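PDB 2HX1: predicted sugar phosphatases of the HAD superfamily from Cytophaga hutchinsonii, which probably hydrolyses phosphate esters of sugars or related metabolites, as a magnesium-binding phosphatase of the HAD superfamily. Local coordinates for residues 22-27 against 231-236. Sequence-based numbering, arbitrary orientation.
With MG (magnesium ion), chain E.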
loop_
_atom_site.group_PDB
_atom_site.type_symbol
_atom_site.label_atom_id
_atom_site.label_comp_id
_atom_site.label_asym_id
_atom_site.label_seq_id
_atom_site.Cartn_x
_atom_site.Cartn_y
_atom_site.Cartn_z
ATOM N N PHE A 22 -15.191 2.802 22.882
ATOM C CA PHE A 22 -15.334 1.413 22.455
ATOM C C PHE A 22 -14.057 0.603 22.700
ATOM O O PHE A 22 -12.941 1.037 22.351
ATOM C CB PHE A 22 -15.805 1.308 20.996
ATOM C CG PHE A 22 -17.298 1.443 20.823
ATOM C CD1 PHE A 22 -18.145 0.376 21.089
ATOM C CD2 PHE A 22 -17.865 2.643 20.379
ATOM C CE1 PHE A 22 -19.541 0.504 20.930
ATOM C CE2 PHE A 22 -19.255 2.771 20.213
ATOM C CZ PHE A 22 -20.086 1.699 20.481
ATOM N N GLY A 23 -14.241 -0.549 23.337
ATOM C CA GLY A 23 -13.161 -1.438 23.748
ATOM C C GLY A 23 -12.597 -1.163 25.116
ATOM O O GLY A 23 -11.708 -1.898 25.584
ATOM N N VAL A 24 -13.099 -0.104 25.738
ATOM C CA VAL A 24 -12.599 0.416 27.007
ATOM C C VAL A 24 -13.745 0.587 28.022
ATOM O O VAL A 24 -13.673 0.077 29.139
ATOM C CB VAL A 24 -11.904 1.772 26.780
ATOM C CG1 VAL A 24 -11.365 2.355 28.089
ATOM C CG2 VAL A 24 -10.766 1.627 25.720
ATOM N N LEU A 25 -14.777 1.322 27.643
ATOM C CA LEU A 25 -15.931 1.573 28.515
ATOM C C LEU A 25 -17.108 0.683 28.149
ATOM O O LEU A 25 -17.942 0.369 28.998
ATOM C CB LEU A 25 -16.403 3.021 28.412
ATOM C CG LEU A 25 -15.443 4.140 28.809
ATOM C CD1 LEU A 25 -16.151 5.485 28.629
ATOM C CD2 LEU A 25 -14.924 3.959 30.224
ATOM N N LYS A 26 -17.181 0.306 26.879
ATOM C CA LYS A 26 -18.302 -0.470 26.367
ATOM C C LYS A 26 -17.867 -1.269 25.149
ATOM O O LYS A 26 -16.808 -1.001 24.572
ATOM C CB LYS A 26 -19.483 0.452 26.045
ATOM C CG LYS A 26 -19.209 1.490 24.970
ATOM C CD LYS A 26 -20.451 2.353 24.745
ATOM C CE LYS A 26 -20.255 3.365 23.640
ATOM N NZ LYS A 26 -21.540 3.994 23.216
ATOM N N THR A 27 -18.689 -2.259 24.790
ATOM C CA THR A 27 -18.419 -3.200 23.697
ATOM C C THR A 27 -19.720 -3.455 22.947
ATOM O O THR A 27 -20.700 -2.730 23.147
ATOM C CB THR A 27 -17.897 -4.542 24.197
ATOM O OG1 THR A 27 -18.847 -5.123 25.116
ATOM C CG2 THR A 27 -16.559 -4.367 24.869
ATOM N N VAL A 231 -6.436 6.571 27.937
ATOM C CA VAL A 231 -6.754 5.144 28.136
ATOM C C VAL A 231 -7.411 4.584 26.885
ATOM O O VAL A 231 -8.474 5.050 26.455
ATOM C CB VAL A 231 -7.679 4.979 29.394
ATOM C CG1 VAL A 231 -8.052 3.524 29.611
ATOM C CG2 VAL A 231 -6.981 5.584 30.647
ATOM N N GLY A 232 -6.786 3.596 26.263
ATOM C CA GLY A 232 -7.347 3.030 25.033
ATOM C C GLY A 232 -7.010 1.579 24.764
ATOM O O GLY A 232 -6.118 1.010 25.405
ATOM N N ASP A 233 -7.727 0.996 23.807
ATOM C CA ASP A 233 -7.513 -0.406 23.413
ATOM C C ASP A 233 -6.795 -0.578 22.087
ATOM O O ASP A 233 -6.459 -1.704 21.715
ATOM C CB ASP A 233 -8.835 -1.176 23.381
ATOM C CG ASP A 233 -9.787 -0.638 22.332
ATOM O OD1 ASP A 233 -9.985 0.599 22.312
ATOM O OD2 ASP A 233 -10.314 -1.439 21.516
ATOM N N THR A 234 -6.531 0.522 21.386
ATOM C CA THR A 234 -5.971 0.493 20.031
ATOM C C THR A 234 -4.677 1.280 19.946
ATOM O O THR A 234 -4.658 2.471 20.280
ATOM C CB THR A 234 -6.993 1.061 19.043
ATOM O OG1 THR A 234 -8.218 0.340 19.196
ATOM C CG2 THR A 234 -6.498 0.944 17.569
ATOM N N LEU A 235 -3.603 0.604 19.526
ATOM C CA LEU A 235 -2.254 1.199 19.508
ATOM C C LEU A 235 -2.127 2.395 18.539
ATOM O O LEU A 235 -1.608 3.463 18.867
ATOM C CB LEU A 235 -1.203 0.123 19.163
ATOM C CG LEU A 235 -0.944 -0.878 20.301
ATOM C CD1 LEU A 235 -0.344 -2.186 19.826
ATOM C CD2 LEU A 235 -0.056 -0.317 21.430
ATOM N N HIS A 236 -2.617 2.198 17.338
ATOM C CA HIS A 236 -2.320 3.112 16.265
ATOM C C HIS A 236 -3.217 4.338 16.305
ATOM O O HIS A 236 -2.974 5.264 15.546
ATOM C CB HIS A 236 -2.420 2.409 14.895
ATOM C CG HIS A 236 -3.613 1.524 14.761
ATOM N ND1 HIS A 236 -4.778 1.933 14.145
ATOM C CD2 HIS A 236 -3.836 0.256 15.195
ATOM C CE1 HIS A 236 -5.663 0.950 14.192
ATOM N NE2 HIS A 236 -5.117 -0.078 14.824
HETATM MG MG MG E . -11.403 1.672 21.222
HETATM O O HOH W 1 -11.846 0.204 19.943
HETATM O O HOH W 2 -9.785 2.561 20.120
HETATM O O HOH W 3 -12.703 2.945 20.275
#
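The magnesium site of the HAD fold joins Phe-22 to Asp-233 here, one giving a backbone oxygen and the other a carboxylate. Phe-22 O binds the magnesium ion at 2.0 Å, and Asp-233 OD1 does so at 2.1 Å. Phe-22 O and Asp-233 OD1 lie 3.0 Å apart, a closeness the shared cation accounts for. Asp-20 and three waters fill the remaining positions, making six ligands in all. Only OD1 of Asp-233 coordinates; OD2, 3.3 Å from the metal, accepts a bond from metal-bound water 1 (2.7 Å) and another from Asn-256 N, which together fix the turn of the carboxylate. A second metal water is tied to Thr-234 OG1.

In the Rossmann-like core, strand 228-232 runs parallel to strand 16-19 as its neighbour, so the loops after both strands meet at the metal. Asp-20 heads the first HAD motif, and Phe-22 stands at its second aspartate position, which binds the metal through the backbone carbonyl; Gly-232 and Asp-233, with Asp-238 following, form the acidic motif IV. Val-24 packs its two methyls against 231-233. Val-24 CG1, anti to its backbone N (chi1 180°), meets Val-231 CG1 at 3.8 Å; Val-24 CG2 rests against Asp-233 OD1 (3.6 Å) and the backbone N of the same residue. At Gly-23, where phi is positive (89°), the chain passes close to the carboxylate, with Gly-23 CA 3.6 Å from Asp-233 OD2.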